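Side-chain contacts in 6-phosphogluconolactonase (Shewanella baltica, PDB 3NWP), which probably catalyses the hydrolysis of 6-phosphogluconolactone to 6-phosphogluconate, the second step of the oxidative pentose phosphate pathway: residues H142-F147 and S181-S186; R187-H192 and R217-Q222. All coordinates share one frame; numbering follows the deposited sequence.

Contact 1 (H142-F147 and S181-S186); sequences HTCSWF and SAILNS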
loop_
_atom_site.group_PDB
_atom_site.type_symbol
_atom_site.label_atom_id
_atom_site.label_comp_id
_atom_site.label_asym_id
_atom_site.label_seq_id
_atom_site.Cartn_x
_atom_site.Cartn_y
_atom_site.Cartn_z
ATOM N N HIS A 142 10.060 7.335 -1.350
ATOM C CA HIS A 142 9.753 5.925 -1.582
ATOM C C HIS A 142 8.280 5.664 -1.318
ATOM O O HIS A 142 7.632 6.426 -0.570
ATOM C CB HIS A 142 10.635 4.953 -0.748
ATOM C CG HIS A 142 10.120 4.584 0.601
ATOM N ND1 HIS A 142 10.421 5.289 1.745
ATOM C CD2 HIS A 142 9.352 3.533 0.993
ATOM C CE1 HIS A 142 9.860 4.691 2.788
ATOM N NE2 HIS A 142 9.207 3.625 2.358
ATOM N N THR A 143 7.769 4.612 -1.941
ATOM C CA THR A 143 6.461 4.052 -1.622
ATOM C C THR A 143 6.611 2.542 -1.717
ATOM O O THR A 143 7.605 2.040 -2.215
ATOM C CB THR A 143 5.370 4.599 -2.551
ATOM O OG1 THR A 143 4.094 4.148 -2.083
ATOM C CG2 THR A 143 5.519 4.128 -4.010
ATOM N N CYS A 144 5.654 1.796 -1.181
ATOM C CA CYS A 144 5.862 0.323 -1.064
ATOM C C CYS A 144 7.253 0.104 -0.486
ATOM O O CYS A 144 7.624 0.774 0.499
ATOM C CB CYS A 144 5.609 -0.401 -2.380
ATOM S SG CYS A 144 3.925 -0.109 -3.026
ATOM N N SER A 145 8.037 -0.862 -1.014
ATOM C CA SER A 145 9.477 -0.903 -0.747
ATOM C C SER A 145 10.256 -0.628 -2.032
ATOM O O SER A 145 11.288 -1.274 -2.321
ATOM C CB SER A 145 9.942 -2.187 0.009
ATOM O OG SER A 145 9.650 -2.083 1.399
ATOM N N TRP A 146 9.773 0.347 -2.797
ATOM C CA TRP A 146 10.442 0.883 -3.973
ATOM C C TRP A 146 11.335 1.998 -3.510
ATOM O O TRP A 146 10.909 3.133 -3.337
ATOM C CB TRP A 146 9.455 1.438 -5.029
ATOM C CG TRP A 146 8.323 0.563 -5.471
ATOM C CD1 TRP A 146 8.124 -0.802 -5.250
ATOM C CD2 TRP A 146 7.159 1.025 -6.160
ATOM N NE1 TRP A 146 6.916 -1.189 -5.785
ATOM C CE2 TRP A 146 6.286 -0.075 -6.309
ATOM C CE3 TRP A 146 6.751 2.278 -6.625
ATOM C CZ2 TRP A 146 5.059 0.046 -6.946
ATOM C CZ3 TRP A 146 5.504 2.379 -7.254
ATOM C CH2 TRP A 146 4.678 1.282 -7.373
ATOM N N PHE A 147 12.583 1.667 -3.204
ATOM C CA PHE A 147 13.478 2.602 -2.585
ATOM C C PHE A 147 14.496 3.125 -3.600
ATOM O O PHE A 147 15.104 2.313 -4.323
ATOM C CB PHE A 147 14.251 1.936 -1.457
ATOM C CG PHE A 147 13.508 1.842 -0.167
ATOM C CD1 PHE A 147 13.549 2.880 0.740
ATOM C CD2 PHE A 147 12.788 0.695 0.159
ATOM C CE1 PHE A 147 12.885 2.786 1.944
ATOM C CE2 PHE A 147 12.090 0.626 1.333
ATOM C CZ PHE A 147 12.148 1.665 2.240
ATOM N N SER A 181 3.860 -2.984 -11.624
ATOM C CA SER A 181 2.832 -3.541 -12.485
ATOM C C SER A 181 1.647 -4.061 -11.657
ATOM O O SER A 181 0.472 -3.863 -12.032
ATOM C CB SER A 181 3.400 -4.618 -13.415
ATOM O OG SER A 181 3.964 -5.644 -12.689
ATOM N N ALA A 182 1.930 -4.692 -10.519
ATOM C CA ALA A 182 0.852 -5.177 -9.623
ATOM C C ALA A 182 0.065 -4.014 -9.021
ATOM O O ALA A 182 -1.174 -4.021 -8.990
ATOM C CB ALA A 182 1.443 -6.037 -8.475
ATOM N N ILE A 183 0.767 -3.025 -8.500
ATOM C CA ILE A 183 0.118 -1.866 -7.797
ATOM C C ILE A 183 -0.725 -1.078 -8.768
ATOM O O ILE A 183 -1.826 -0.618 -8.403
ATOM C CB ILE A 183 1.182 -0.991 -7.106
ATOM C CG1 ILE A 183 1.783 -1.688 -5.898
ATOM C CG2 ILE A 183 0.698 0.453 -6.717
ATOM C CD1 ILE A 183 0.836 -1.933 -4.676
ATOM N N LEU A 184 -0.239 -0.856 -9.988
ATOM C CA LEU A 184 -1.004 -0.071 -10.985
ATOM C C LEU A 184 -2.123 -0.842 -11.638
ATOM O O LEU A 184 -3.052 -0.175 -12.167
ATOM C CB LEU A 184 -0.066 0.535 -12.027
ATOM C CG LEU A 184 0.864 1.604 -11.523
ATOM C CD1 LEU A 184 1.687 2.122 -12.713
ATOM C CD2 LEU A 184 0.155 2.800 -10.747
ATOM N N ASN A 185 -2.143 -2.168 -11.492
ATOM C CA ASN A 185 -3.284 -2.979 -11.973
ATOM C C ASN A 185 -4.332 -3.003 -10.858
ATOM O O ASN A 185 -4.553 -3.993 -10.186
ATOM C CB ASN A 185 -2.885 -4.392 -12.385
ATOM C CG ASN A 185 -4.024 -5.124 -13.107
ATOM O OD1 ASN A 185 -4.882 -4.492 -13.746
ATOM N ND2 ASN A 185 -4.055 -6.418 -12.961
ATOM N N SER A 186 -4.898 -1.821 -10.686
ATOM C CA SER A 186 -5.817 -1.539 -9.616
ATOM C C SER A 186 -6.808 -0.535 -10.137
ATOM O O SER A 186 -6.587 0.173 -11.129
ATOM C CB SER A 186 -5.085 -0.967 -8.408
ATOM O OG SER A 186 -4.362 0.190 -8.749
#
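Ile183 pushes its CG1 branch into the corner between the thiol of Cys144 and the indole of Trp146, fastening the loop after strand 132-135 to helix 180-184 in the Rossmann-like core of the 6-phosphogluconolactonase fold. Here the packing is close: Ile183 CG1 lies 3.9 Å from Cys144 SG and equally near Trp146 CZ2. A beta-branched residue suits the spot because both its arms are used. With CG1 anti to the carbonyl carbon (chi1 -71°), that arm carries CD1 to within 3.9 Å of Cys144 SG, while CG2 comes to 4.1 Å from Trp146 CH2, the side chains meeting at a slant. Cys144, small and apolar enough, points from the loop toward the helix, and the broad tryptophan also reaches Leu153, Ala156 and Leu157 of helix 153-158. Were Trp146 an alanine, CB and CG2 of Ile183 would probably lose their neighbour, and the backbone carbonyl of Leu178 its indole N-H donor. Toward its C-terminal end the helix draws away from the loop: Leu184, partly exposed, stays back with CG 5.6 Å from Trp146 CH2, and Asn185, the first residue beyond the helix, is exposed. Within the loop itself, Cys144 CB sits 3.7 Å above one face of the Trp146 ring, offset toward its rim.

Contact 2 (R187-H192 and R217-Q222); sequences RQIYLH and RAVLAQ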
loop_
_atom_site.group_PDB
_atom_site.type_symbol
_atom_site.label_atom_id
_atom_site.label_comp_id
_atom_site.label_asym_id
_atom_site.label_seq_id
_atom_site.Cartn_x
_atom_site.Cartn_y
_atom_site.Cartn_z
ATOM N N ARG A 187 -7.918 -0.476 -9.417
ATOM C CA ARG A 187 -9.035 0.391 -9.741
ATOM C C ARG A 187 -8.951 1.764 -9.063
ATOM O O ARG A 187 -9.356 2.795 -9.666
ATOM C CB ARG A 187 -10.365 -0.311 -9.368
ATOM C CG ARG A 187 -10.531 -1.715 -9.985
ATOM C CD ARG A 187 -11.967 -2.288 -9.749
ATOM N NE ARG A 187 -11.993 -3.703 -10.075
ATOM C CZ ARG A 187 -12.212 -4.202 -11.296
ATOM N NH1 ARG A 187 -12.456 -3.410 -12.326
ATOM N NH2 ARG A 187 -12.147 -5.522 -11.478
ATOM N N GLN A 188 -8.395 1.793 -7.839
ATOM C CA GLN A 188 -8.311 3.014 -7.056
ATOM C C GLN A 188 -7.098 2.922 -6.131
ATOM O O GLN A 188 -6.922 1.891 -5.462
ATOM C CB GLN A 188 -9.539 3.206 -6.228
ATOM C CG GLN A 188 -9.453 4.377 -5.220
ATOM C CD GLN A 188 -9.690 5.720 -5.876
ATOM O OE1 GLN A 188 -10.778 5.936 -6.479
ATOM N NE2 GLN A 188 -8.698 6.620 -5.845
ATOM N N ILE A 189 -6.261 3.977 -6.134
ATOM C CA ILE A 189 -5.192 4.104 -5.171
ATOM C C ILE A 189 -5.447 5.315 -4.305
ATOM O O ILE A 189 -5.909 6.382 -4.773
ATOM C CB ILE A 189 -3.850 4.305 -5.960
ATOM C CG1 ILE A 189 -3.533 3.059 -6.774
ATOM C CG2 ILE A 189 -2.731 4.677 -4.987
ATOM C CD1 ILE A 189 -2.367 3.226 -7.752
ATOM N N TYR A 190 -5.158 5.170 -2.999
ATOM C CA TYR A 190 -5.158 6.273 -2.028
ATOM C C TYR A 190 -3.763 6.474 -1.523
ATOM O O TYR A 190 -3.075 5.474 -1.287
ATOM C CB TYR A 190 -6.071 5.943 -0.852
ATOM C CG TYR A 190 -7.512 5.894 -1.242
ATOM C CD1 TYR A 190 -8.222 7.052 -1.445
ATOM C CD2 TYR A 190 -8.187 4.694 -1.409
ATOM C CE1 TYR A 190 -9.546 7.008 -1.891
ATOM C CE2 TYR A 190 -9.524 4.636 -1.775
ATOM C CZ TYR A 190 -10.207 5.819 -1.999
ATOM O OH TYR A 190 -11.531 5.780 -2.418
ATOM N N LEU A 191 -3.286 7.707 -1.463
ATOM C CA LEU A 191 -2.035 8.011 -0.814
ATOM C C LEU A 191 -2.345 8.778 0.469
ATOM O O LEU A 191 -2.904 9.884 0.399
ATOM C CB LEU A 191 -1.161 8.867 -1.723
ATOM C CG LEU A 191 0.183 9.264 -1.166
ATOM C CD1 LEU A 191 1.064 8.020 -0.792
ATOM C CD2 LEU A 191 0.937 10.169 -2.150
ATOM N N HIS A 192 -2.012 8.213 1.636
ATOM C CA HIS A 192 -2.380 8.707 2.947
ATOM C C HIS A 192 -1.146 9.351 3.528
ATOM O O HIS A 192 -0.155 8.659 3.867
ATOM C CB HIS A 192 -2.868 7.542 3.756
ATOM C CG HIS A 192 -3.275 7.871 5.154
ATOM N ND1 HIS A 192 -3.694 6.881 6.033
ATOM C CD2 HIS A 192 -3.417 9.050 5.802
ATOM C CE1 HIS A 192 -4.004 7.460 7.183
ATOM N NE2 HIS A 192 -3.857 8.768 7.072
ATOM N N ARG A 217 6.596 8.890 -7.574
ATOM C CA ARG A 217 6.216 9.428 -8.854
ATOM C C ARG A 217 5.686 8.440 -9.859
ATOM O O ARG A 217 4.944 8.811 -10.760
ATOM C CB ARG A 217 7.431 10.205 -9.466
ATOM C CG ARG A 217 7.833 11.422 -8.640
ATOM C CD ARG A 217 9.219 11.940 -9.023
ATOM N NE ARG A 217 9.510 13.222 -8.412
ATOM C CZ ARG A 217 10.737 13.737 -8.275
ATOM N NH1 ARG A 217 11.803 13.006 -8.630
ATOM N NH2 ARG A 217 10.916 14.956 -7.742
ATOM N N ALA A 218 6.078 7.156 -9.745
ATOM C CA ALA A 218 5.537 6.152 -10.648
ATOM C C ALA A 218 4.028 5.992 -10.523
ATOM O O ALA A 218 3.347 5.689 -11.498
ATOM C CB ALA A 218 6.249 4.790 -10.457
ATOM N N VAL A 219 3.518 6.272 -9.321
ATOM C CA VAL A 219 2.087 6.303 -9.032
ATOM C C VAL A 219 1.457 7.668 -9.380
ATOM O O VAL A 219 0.426 7.726 -10.037
ATOM C CB VAL A 219 1.842 5.971 -7.551
ATOM C CG1 VAL A 219 0.398 6.229 -7.145
ATOM C CG2 VAL A 219 2.223 4.484 -7.276
ATOM N N LEU A 220 2.168 8.738 -9.037
ATOM C CA LEU A 220 1.605 10.108 -9.241
ATOM C C LEU A 220 1.591 10.559 -10.672
ATOM O O LEU A 220 0.720 11.352 -11.041
ATOM C CB LEU A 220 2.363 11.126 -8.425
ATOM C CG LEU A 220 2.382 10.908 -6.900
ATOM C CD1 LEU A 220 3.168 11.976 -6.138
ATOM C CD2 LEU A 220 0.939 10.742 -6.317
ATOM N N ALA A 221 2.532 10.071 -11.476
ATOM C CA ALA A 221 2.716 10.601 -12.829
ATOM C C ALA A 221 1.823 9.939 -13.842
ATOM O O ALA A 221 1.580 10.511 -14.925
ATOM C CB ALA A 221 4.176 10.520 -13.238
ATOM N N GLN A 222 1.304 8.766 -13.556
ATOM C CA GLN A 222 0.476 8.002 -14.485
ATOM C C GLN A 222 -0.995 8.456 -14.431
ATOM O O GLN A 222 -1.417 9.043 -13.434
ATOM C CB GLN A 222 0.656 6.499 -14.276
ATOM C CG GLN A 222 0.272 5.980 -12.888
ATOM C CD GLN A 222 -1.221 5.918 -12.692
ATOM O OE1 GLN A 222 -1.975 5.474 -13.584
ATOM N NE2 GLN A 222 -1.686 6.350 -11.502
#
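Ile189 and Val219 reach toward each other tip to tip, and their methyl groups make the apolar heart of the contact. Val219 CG1 stands 4.1 Å from Ile189 CG2 and the same distance from Ile189 CD1, so a single valine methyl meets two ends of the isoleucine. It is placed there by lying anti to its backbone N (chi1 170°). Both residues are beta-branched, which suits Ile189 to its strand; Val219 is short, while Ile189 offers both CG2 and the CD1 end of its longer branch. Val133, Leu135 and Val227 of the neighbouring strands pack around them. A second apolar pair lies farther along the strand, where Leu191 CD2 and Leu220 CD2 are 4.2 Å apart; here the longer leucine chains span the greater separation.

No hydrogen bond crosses between the segments; the side-chain amides bond within their own segment and to residues outside the pair. The Gln222 side chain folds back to give NE2 to Val219 O at 2.9 Å, in the carbonyl plane, while its OE1 accepts from Thr225 N; a glutamine, with a donor and an acceptor on one amide at the end of a flexible chain, can serve both the helix and the following loop. On the strand, Gln188 NE2 donates to Ile189 O over 3.0 Å, from above the carbonyl plane, and Gln188 OE1 is held by Gln28.

Tyr190 packs instead on helix 14-36, in keeping with strand alternation. Together this is the helix-on-sheet packing of a beta-alpha-beta crossover, in which helix 217-220 belongs to the connection between the adjacent parallel strands 189-194 and 227-232 of a Rossmann-like fold.

Overall arrangement
From the N terminus, the chain passes through strand 132-135 before it enters the loop 142-147. Contact 1 closes when helix 180-184 returns to that loop, after helix 153-158 and strands 163-166 and 175-178. Contact 2 opens directly afterwards with 187-192 and closes at 217-222, once helix 196-206 has been passed. The two closures therefore run in series, neither nested nor crossed, yet they meet in space with centres about 9 Å apart. Trp146 of contact 1 packs on Val219 of contact 2, and Leu184 touches both Ile189 and Gln222. The mostly apolar packing thus joins the loop and two short helices to the central sheet.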